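Local coordinates for cytochrome c-552/4 domain-containing protein (Ignicoccus hospitalis KIN4/I, PDB 4QO5) that carries eight heme c groups and probably passes electrons between them as a membrane-associated multiheme cytochrome, at residues L334-A338 with V361-I367; K436-L441 with I505-K509; A338-A344 with A355-G360. All blocks are in the same frame, centred on the assembly; numbering follows the deposited sequence.

In the fold
The three contacts lie on the same side of the chain's centre. Interactions 1 and 3 are directly linked: they share Ala338, their centres are about 12 Å apart, and interaction 3 is nested within the loop that interaction 1 closes, so one excursion of the chain is tied by a short sheet and a helix-to-turn contact. Interaction 2 comes later in the sequence, its centre about 22 Å from that of interaction 1 and about 19 Å from that of interaction 3, without touching either. Cofactors differ: the side chain of Pro366 in interaction 1 is about 7 Å from a heme c, whereas that of Leu441 in interaction 2 is about 7 Å from a calcium ion.

Interaction 1 (L334-A338 with V361-I367); sequences LSVEA and VKLPMPI
Val336 pushes a methyl group into a bend of the facing chain and meets two backbone oxygens there as well as the hydrocarbon of Met365. Its CG1 lies 3.3 Å from Met365 O and 3.5 Å from Ile367 O, while CG2 reaches the backbone of Ile367. With CG1 set between the backbone N and carbonyl carbon of its own residue (chi1 68°), that branch meets both oxygens. The bend begins at Pro364, the centre of an inverse gamma turn, whose closing bond from Met365 N to Leu363 O is weak.

Ahead of the turn, the two chains form a minimal antiparallel sheet. Val336 and Leu363 make up its hydrogen-bonded pair: Val336 N donates to Leu363 O at 2.9 Å, and Leu363 N returns the bond to Val336 O at the same length, with N-H...O angles of 169° and 164°. Glu337 and Lys362 form the adjoining non-hydrogen-bonded pair, and beyond them Ala338 N donates to Val361 O. CA-H groups add support, as where Pro364 CA comes within 3.3 Å of Leu334 O.

The two faces differ in chemistry. Beside Val336, the methyl of Ala338 touches Leu363 CD1 at 3.6 Å. On the face of Glu337 and Lys362 the charged ends do not pair directly, since Glu337 OE2 and Lys362 NZ stay 4.9 Å apart. Past the turn, Leu334 crosses the Pro366 ring at about a right angle, its CD1 4.0 Å from Pro366 CB.

Helix 137-147 flanks the turn through Pro137, Ile138 and Tyr139, and Asn136 ND2, just before it, donates to Pro364 O. His323 of strand 323-324 touches Pro366 and Ile367, while helix 341-349 occupies part of the connection between strands 336-337 and 362-363.

Interaction 2 (K436-L441 with I505-K509); sequences KTTVLL and IEHMK
Met508 and Leu440 both protrude across this interface, each entering a hollow on the facing helix. The methionine runs out almost straight as far as its sulfur and then turns about the CG-SD bond (chi3 67°), which sets CE against the backbone of the other helix. There the methyl sits 3.6 Å from Thr437 O and 3.9 Å from Leu440 CB, with Leu441 N on its border. The shaft of the same side chain is also used, as Met508 SD lies 3.9 Å from Thr437 CB.

Leu440 makes the reciprocal move. Its CD1 enters the shallow depression formed by Ile505, Met508 and Lys509, 3.7 Å from Ile505 O, and CD2 lies 3.9 Å from Lys509 CG, on the aliphatic part of that lysine. One turn earlier Ile505 is held between two neighbours. Its CG1 meets Thr437 CG2 at 3.6 Å, and its CG2 meets Lys436 CE at the same distance, both partners crossing it at about a right angle.

Polar ends are directed outside this interdigitation: Lys436 NZ is hydrogen-bonded to Thr150 O of the second subunit, and Thr437 OG1 to Ser472 OG of helix 464-485. Lys509 NZ forms a salt bridge with Glu506 OE2 on its own helix.

No hydrogen bond joins the segments, whose axes approach to 10.1 Å at 13° with the same N-to-C sense. Such apolar meshing of nearly parallel helices, with helix 464-485 touching both through Trp469 and Leu468, is typical of a helical bundle.

Interaction 3 (A338-A344 with A355-G360); sequences AMPESTA and AKALVG
Ala355 opens the contact by facing Ala344, its CB 4.2 Å from Ala344 CB, so that the 3-10 segment 355-358 and helix 341-349 come together methyl to methyl at this point. Its carbonyl oxygen lies close to Met339 CG as well, at 3.8 Å. The Met339 side chain bends at its second and third torsions (chi2 70°, chi3 56°), which brings CE back to Ala355 CB at 4.2 Å.

Lys356 contributes with the middle of its chain, CD approaching Ala344, while its NZ forms a salt bridge with Glu345, the next residue of the helix. Leu358 comes next, its CB 3.6 Å from Met339 CB, and it also touches Leu369.

At Val359 the two branches divide the work. CG1, anti to the backbone N (chi1 -169°), touches Glu341 CB at 3.6 Å, while CG2 rests 3.6 Å from Ala344 CB.

Gly360 ends the segment with a positive phi and meets the first segment through water: one molecule donates to Met339 O at 2.6 Å and accepts from Gly360 N.

With no direct hydrogen bond between the segments, the fit of the Met339 chain and of small and branched apolar groups accounts for most of the contact; the bridging water supplies partners for two backbone polar atoms that do not bond to each other.

Interaction 1 (L334-A338 with V361-I367)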
loop_
_atom_site.group_PDB
_atom_site.type_symbol
_atom_site.label_atom_id
_atom_site.label_comp_id
_atom_site.label_asym_id
_atom_site.label_seq_id
_atom_site.Cartn_x
_atom_site.Cartn_y
_atom_site.Cartn_z
ATOM N N LEU A 334 -28.685 -19.428 -6.638
ATOM C CA LEU A 334 -28.689 -19.155 -8.067
ATOM C C LEU A 334 -28.294 -20.409 -8.840
ATOM O O LEU A 334 -27.450 -21.183 -8.385
ATOM C CB LEU A 334 -27.715 -18.017 -8.399
ATOM C CG LEU A 334 -28.037 -16.629 -7.838
ATOM C CD1 LEU A 334 -26.901 -15.669 -8.142
ATOM C CD2 LEU A 334 -29.363 -16.097 -8.426
ATOM N N SER A 335 -28.891 -20.602 -10.012
ATOM C CA SER A 335 -28.542 -21.730 -10.873
ATOM C C SER A 335 -28.644 -21.317 -12.338
ATOM O O SER A 335 -29.667 -20.792 -12.763
ATOM C CB SER A 335 -29.473 -22.917 -10.610
ATOM O OG SER A 335 -29.143 -24.008 -11.454
ATOM N N VAL A 336 -27.589 -21.566 -13.109
ATOM C CA VAL A 336 -27.552 -21.160 -14.514
ATOM C C VAL A 336 -27.171 -22.340 -15.415
ATOM O O VAL A 336 -26.419 -23.220 -15.005
ATOM C CB VAL A 336 -26.561 -19.970 -14.717
ATOM C CG1 VAL A 336 -25.103 -20.409 -14.491
ATOM C CG2 VAL A 336 -26.728 -19.343 -16.092
ATOM N N GLU A 337 -27.709 -22.375 -16.631
ATOM C CA GLU A 337 -27.195 -23.282 -17.652
ATOM C C GLU A 337 -25.759 -22.876 -18.003
ATOM O O GLU A 337 -25.495 -21.720 -18.332
ATOM C CB GLU A 337 -28.074 -23.234 -18.903
ATOM C CG GLU A 337 -28.752 -24.552 -19.230
ATOM C CD GLU A 337 -29.725 -24.423 -20.384
ATOM O OE1 GLU A 337 -30.209 -23.295 -20.624
ATOM O OE2 GLU A 337 -30.001 -25.448 -21.048
ATOM N N ALA A 338 -24.834 -23.827 -17.924
ATOM C CA ALA A 338 -23.408 -23.509 -18.008
ATOM C C ALA A 338 -22.912 -23.225 -19.426
ATOM O O ALA A 338 -22.110 -22.314 -19.643
ATOM C CB ALA A 338 -22.592 -24.625 -17.381
ATOM N N VAL A 361 -25.770 -28.911 -18.324
ATOM C CA VAL A 361 -25.333 -28.894 -16.937
ATOM C C VAL A 361 -25.691 -27.559 -16.287
ATOM O O VAL A 361 -25.511 -26.500 -16.888
ATOM C CB VAL A 361 -23.815 -29.146 -16.822
ATOM C CG1 VAL A 361 -23.375 -29.126 -15.370
ATOM C CG2 VAL A 361 -23.453 -30.473 -17.473
ATOM N N LYS A 362 -26.220 -27.620 -15.067
ATOM C CA LYS A 362 -26.516 -26.417 -14.295
ATOM C C LYS A 362 -25.379 -26.175 -13.317
ATOM O O LYS A 362 -24.909 -27.110 -12.676
ATOM C CB LYS A 362 -27.813 -26.595 -13.510
ATOM C CG LYS A 362 -29.049 -26.792 -14.370
ATOM C CD LYS A 362 -29.463 -25.500 -15.043
ATOM C CE LYS A 362 -30.896 -25.578 -15.539
ATOM N NZ LYS A 362 -31.091 -26.747 -16.439
ATOM N N LEU A 363 -24.935 -24.927 -13.203
ATOM C CA LEU A 363 -23.918 -24.578 -12.222
ATOM C C LEU A 363 -24.496 -23.544 -11.264
ATOM O O LEU A 363 -25.358 -22.759 -11.658
ATOM C CB LEU A 363 -22.668 -24.021 -12.927
ATOM C CG LEU A 363 -21.897 -25.056 -13.756
ATOM C CD1 LEU A 363 -20.645 -24.463 -14.384
ATOM C CD2 LEU A 363 -21.541 -26.271 -12.897
ATOM N N PRO A 364 -24.031 -23.540 -10.000
ATOM C CA PRO A 364 -24.485 -22.519 -9.049
ATOM C C PRO A 364 -23.712 -21.214 -9.243
ATOM O O PRO A 364 -22.877 -20.842 -8.418
ATOM C CB PRO A 364 -24.173 -23.149 -7.689
ATOM C CG PRO A 364 -23.004 -24.019 -7.946
ATOM C CD PRO A 364 -23.147 -24.534 -9.366
ATOM N N MET A 365 -23.991 -20.539 -10.350
ATOM C CA MET A 365 -23.315 -19.300 -10.714
ATOM C C MET A 365 -24.355 -18.357 -11.296
ATOM O O MET A 365 -25.446 -18.805 -11.668
ATOM C CB MET A 365 -22.208 -19.594 -11.720
ATOM C CG MET A 365 -20.995 -20.276 -11.073
ATOM S SD MET A 365 -19.907 -21.005 -12.296
ATOM C CE MET A 365 -19.075 -19.541 -12.900
ATOM N N PRO A 366 -24.049 -17.050 -11.339
ATOM C CA PRO A 366 -25.045 -16.082 -11.816
ATOM C C PRO A 366 -25.131 -16.000 -13.331
ATOM O O PRO A 366 -26.135 -15.520 -13.877
ATOM C CB PRO A 366 -24.549 -14.750 -11.237
ATOM C CG PRO A 366 -23.077 -14.951 -10.993
ATOM C CD PRO A 366 -22.899 -16.401 -10.671
ATOM N N ILE A 367 -24.088 -16.470 -14.005
ATOM C CA ILE A 367 -23.986 -16.303 -15.450
ATOM C C ILE A 367 -23.301 -17.536 -16.053
ATOM O O ILE A 367 -22.511 -18.207 -15.378
ATOM C CB ILE A 367 -23.227 -14.974 -15.767
ATOM C CG1 ILE A 367 -23.304 -14.610 -17.252
ATOM C CG2 ILE A 367 -21.776 -15.016 -15.233
ATOM C CD1 ILE A 367 -22.803 -13.192 -17.559
#

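Interaction 2 (K436-L441 with I505-K509)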
loop_
_atom_site.group_PDB
_atom_site.type_symbol
_atom_site.label_atom_id
_atom_site.label_comp_id
_atom_site.label_asym_id
_atom_site.label_seq_id
_atom_site.Cartn_x
_atom_site.Cartn_y
_atom_site.Cartn_z
ATOM N N LYS A 436 -11.604 -15.407 -23.332
ATOM C CA LYS A 436 -10.391 -15.858 -24.007
ATOM C C LYS A 436 -9.562 -16.780 -23.107
ATOM O O LYS A 436 -9.113 -17.839 -23.545
ATOM C CB LYS A 436 -9.547 -14.663 -24.463
ATOM C CG LYS A 436 -8.358 -15.053 -25.346
ATOM C CD LYS A 436 -7.601 -13.826 -25.824
ATOM C CE LYS A 436 -6.416 -14.209 -26.695
ATOM N NZ LYS A 436 -6.823 -14.626 -28.059
ATOM N N THR A 437 -9.349 -16.385 -21.855
ATOM C CA THR A 437 -8.574 -17.232 -20.952
ATOM C C THR A 437 -9.324 -18.521 -20.641
ATOM O O THR A 437 -8.709 -19.567 -20.416
ATOM C CB THR A 437 -8.189 -16.515 -19.638
ATOM O OG1 THR A 437 -9.373 -16.129 -18.931
ATOM C CG2 THR A 437 -7.348 -15.279 -19.927
ATOM N N THR A 438 -10.656 -18.452 -20.644
ATOM C CA THR A 438 -11.460 -19.645 -20.409
ATOM C C THR A 438 -11.275 -20.662 -21.546
ATOM O O THR A 438 -11.187 -21.872 -21.307
ATOM C CB THR A 438 -12.958 -19.302 -20.225
ATOM O OG1 THR A 438 -13.105 -18.422 -19.096
ATOM C CG2 THR A 438 -13.771 -20.563 -19.999
ATOM N N VAL A 439 -11.204 -20.170 -22.778
ATOM C CA VAL A 439 -10.979 -21.053 -23.921
ATOM C C VAL A 439 -9.563 -21.636 -23.888
ATOM O O VAL A 439 -9.354 -22.791 -24.262
ATOM C CB VAL A 439 -11.261 -20.338 -25.269
ATOM C CG1 VAL A 439 -10.833 -21.203 -26.451
ATOM C CG2 VAL A 439 -12.745 -20.014 -25.376
ATOM N N LEU A 440 -8.590 -20.834 -23.461
ATOM C CA LEU A 440 -7.231 -21.342 -23.269
ATOM C C LEU A 440 -7.217 -22.461 -22.218
ATOM O O LEU A 440 -6.512 -23.456 -22.367
ATOM C CB LEU A 440 -6.264 -20.222 -22.871
ATOM C CG LEU A 440 -6.008 -19.167 -23.952
ATOM C CD1 LEU A 440 -5.241 -17.987 -23.401
ATOM C CD2 LEU A 440 -5.266 -19.782 -25.131
ATOM N N LEU A 441 -8.004 -22.306 -21.163
ATOM C CA LEU A 441 -8.097 -23.370 -20.165
ATOM C C LEU A 441 -8.706 -24.649 -20.751
ATOM O O LEU A 441 -8.239 -25.750 -20.454
ATOM C CB LEU A 441 -8.873 -22.922 -18.932
ATOM C CG LEU A 441 -8.870 -23.973 -17.812
ATOM C CD1 LEU A 441 -7.444 -24.412 -17.461
ATOM C CD2 LEU A 441 -9.553 -23.432 -16.596
ATOM N N ILE A 505 -2.885 -13.747 -20.314
ATOM C CA ILE A 505 -3.271 -14.415 -21.553
ATOM C C ILE A 505 -2.058 -15.012 -22.250
ATOM O O ILE A 505 -2.053 -16.183 -22.632
ATOM C CB ILE A 505 -4.007 -13.450 -22.509
ATOM C CG1 ILE A 505 -5.383 -13.087 -21.925
ATOM C CG2 ILE A 505 -4.162 -14.079 -23.890
ATOM C CD1 ILE A 505 -6.093 -11.947 -22.662
ATOM N N GLU A 506 -1.011 -14.207 -22.392
ATOM C CA GLU A 506 0.204 -14.676 -23.038
ATOM C C GLU A 506 0.945 -15.705 -22.195
ATOM O O GLU A 506 1.566 -16.615 -22.727
ATOM C CB GLU A 506 1.111 -13.499 -23.380
ATOM C CG GLU A 506 0.501 -12.576 -24.411
ATOM C CD GLU A 506 0.160 -13.293 -25.706
ATOM O OE1 GLU A 506 0.895 -14.237 -26.082
ATOM O OE2 GLU A 506 -0.841 -12.913 -26.354
ATOM N N HIS A 507 0.870 -15.569 -20.881
ATOM C CA HIS A 507 1.492 -16.557 -20.000
ATOM C C HIS A 507 0.849 -17.926 -20.219
ATOM O O HIS A 507 1.550 -18.927 -20.417
ATOM C CB HIS A 507 1.482 -16.065 -18.551
ATOM C CG HIS A 507 2.211 -16.953 -17.587
ATOM N ND1 HIS A 507 3.355 -17.641 -17.941
ATOM C CD2 HIS A 507 2.121 -17.055 -16.243
ATOM C CE1 HIS A 507 3.836 -18.260 -16.877
ATOM N NE2 HIS A 507 3.121 -17.910 -15.832
ATOM N N MET A 508 -0.480 -17.965 -20.257
ATOM C CA MET A 508 -1.170 -19.211 -20.578
ATOM C C MET A 508 -0.794 -19.762 -21.954
ATOM O O MET A 508 -0.564 -20.965 -22.105
ATOM C CB MET A 508 -2.685 -19.039 -20.455
ATOM C CG MET A 508 -3.128 -18.590 -19.069
ATOM S SD MET A 508 -4.927 -18.502 -18.971
ATOM C CE MET A 508 -5.370 -20.237 -19.107
ATOM N N LYS A 509 -0.703 -18.884 -22.952
ATOM C CA LYS A 509 -0.335 -19.317 -24.295
ATOM C C LYS A 509 1.077 -19.902 -24.351
ATOM O O LYS A 509 1.322 -20.892 -25.044
ATOM C CB LYS A 509 -0.495 -18.166 -25.295
ATOM C CG LYS A 509 -1.949 -17.882 -25.626
ATOM C CD LYS A 509 -2.141 -16.523 -26.288
ATOM C CE LYS A 509 -1.451 -16.441 -27.623
ATOM N NZ LYS A 509 -1.850 -15.185 -28.335
#

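Interaction 3 (A338-A344 with A355-G360)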
loop_
_atom_site.group_PDB
_atom_site.type_symbol
_atom_site.label_atom_id
_atom_site.label_comp_id
_atom_site.label_asym_id
_atom_site.label_seq_id
_atom_site.Cartn_x
_atom_site.Cartn_y
_atom_site.Cartn_z
ATOM N N ALA A 338 -24.834 -23.827 -17.924
ATOM C CA ALA A 338 -23.408 -23.509 -18.008
ATOM C C ALA A 338 -22.912 -23.225 -19.426
ATOM O O ALA A 338 -22.110 -22.314 -19.643
ATOM C CB ALA A 338 -22.592 -24.625 -17.381
ATOM N N MET A 339 -23.384 -24.011 -20.384
ATOM C CA MET A 339 -22.842 -23.982 -21.736
ATOM C C MET A 339 -23.936 -24.154 -22.783
ATOM O O MET A 339 -24.536 -25.224 -22.884
ATOM C CB MET A 339 -21.814 -25.102 -21.896
ATOM C CG MET A 339 -21.266 -25.270 -23.307
ATOM S SD MET A 339 -20.181 -23.920 -23.806
ATOM C CE MET A 339 -18.962 -23.960 -22.491
ATOM N N PRO A 340 -24.204 -23.098 -23.567
ATOM C CA PRO A 340 -25.179 -23.231 -24.656
ATOM C C PRO A 340 -24.689 -24.252 -25.681
ATOM O O PRO A 340 -23.494 -24.294 -25.958
ATOM C CB PRO A 340 -25.214 -21.826 -25.267
ATOM C CG PRO A 340 -24.752 -20.920 -24.164
ATOM C CD PRO A 340 -23.724 -21.714 -23.410
ATOM N N GLU A 341 -25.589 -25.066 -26.222
ATOM C CA GLU A 341 -25.195 -26.130 -27.145
ATOM C C GLU A 341 -24.614 -25.606 -28.464
ATOM O O GLU A 341 -23.777 -26.266 -29.086
ATOM C CB GLU A 341 -26.371 -27.074 -27.430
ATOM C CG GLU A 341 -25.995 -28.272 -28.301
ATOM C CD GLU A 341 -26.977 -28.523 -29.433
ATOM O OE1 GLU A 341 -28.187 -28.277 -29.239
ATOM O OE2 GLU A 341 -26.537 -28.964 -30.519
ATOM N N SER A 342 -25.056 -24.428 -28.894
ATOM C CA SER A 342 -24.564 -23.865 -30.146
ATOM C C SER A 342 -23.108 -23.444 -29.979
ATOM O O SER A 342 -22.306 -23.550 -30.905
ATOM C CB SER A 342 -25.420 -22.679 -30.596
ATOM O OG SER A 342 -25.044 -21.491 -29.925
ATOM N N THR A 343 -22.771 -22.975 -28.783
ATOM C CA THR A 343 -21.399 -22.607 -28.483
ATOM C C THR A 343 -20.529 -23.854 -28.346
ATOM O O THR A 343 -19.415 -23.899 -28.861
ATOM C CB THR A 343 -21.313 -21.757 -27.209
ATOM O OG1 THR A 343 -22.054 -20.545 -27.403
ATOM C CG2 THR A 343 -19.866 -21.409 -26.896
ATOM N N ALA A 344 -21.053 -24.869 -27.665
ATOM C CA ALA A 344 -20.334 -26.129 -27.489
ATOM C C ALA A 344 -20.030 -26.791 -28.831
ATOM O O ALA A 344 -18.951 -27.352 -29.031
ATOM C CB ALA A 344 -21.127 -27.075 -26.605
ATOM N N ALA A 355 -16.174 -29.111 -24.056
ATOM C CA ALA A 355 -17.366 -28.296 -23.838
ATOM C C ALA A 355 -18.663 -29.097 -23.988
ATOM O O ALA A 355 -19.696 -28.719 -23.443
ATOM C CB ALA A 355 -17.368 -27.105 -24.774
ATOM N N LYS A 356 -18.598 -30.206 -24.717
ATOM C CA LYS A 356 -19.753 -31.078 -24.904
ATOM C C LYS A 356 -20.316 -31.595 -23.585
ATOM O O LYS A 356 -21.529 -31.747 -23.434
ATOM C CB LYS A 356 -19.373 -32.266 -25.783
ATOM C CG LYS A 356 -19.098 -31.895 -27.214
ATOM C CD LYS A 356 -20.326 -31.273 -27.820
ATOM C CE LYS A 356 -20.443 -31.625 -29.283
ATOM N NZ LYS A 356 -21.875 -31.752 -29.644
ATOM N N ALA A 357 -19.430 -31.870 -22.635
ATOM C CA ALA A 357 -19.824 -32.427 -21.345
ATOM C C ALA A 357 -20.510 -31.401 -20.441
ATOM O O ALA A 357 -20.965 -31.737 -19.347
ATOM C CB ALA A 357 -18.616 -33.029 -20.640
ATOM N N LEU A 358 -20.587 -30.155 -20.897
ATOM C CA LEU A 358 -21.211 -29.091 -20.112
ATOM C C LEU A 358 -22.617 -28.733 -20.602
ATOM O O LEU A 358 -23.350 -27.994 -19.939
ATOM C CB LEU A 358 -20.321 -27.850 -20.105
ATOM C CG LEU A 358 -19.158 -27.898 -19.118
ATOM C CD1 LEU A 358 -18.327 -26.638 -19.224
ATOM C CD2 LEU A 358 -19.682 -28.085 -17.699
ATOM N N VAL A 359 -22.993 -29.257 -21.760
ATOM C CA VAL A 359 -24.305 -28.962 -22.316
ATOM C C VAL A 359 -25.384 -29.563 -21.423
ATOM O O VAL A 359 -25.355 -30.754 -21.120
ATOM C CB VAL A 359 -24.442 -29.502 -23.744
ATOM C CG1 VAL A 359 -25.705 -28.958 -24.396
ATOM C CG2 VAL A 359 -23.219 -29.125 -24.556
ATOM N N GLY A 360 -26.315 -28.727 -20.977
ATOM C CA GLY A 360 -27.388 -29.181 -20.112
ATOM C C GLY A 360 -27.007 -29.267 -18.644
ATOM O O GLY A 360 -27.818 -29.653 -17.808
HETATM O O HOH W 1 -26.797 -26.348 -22.485
#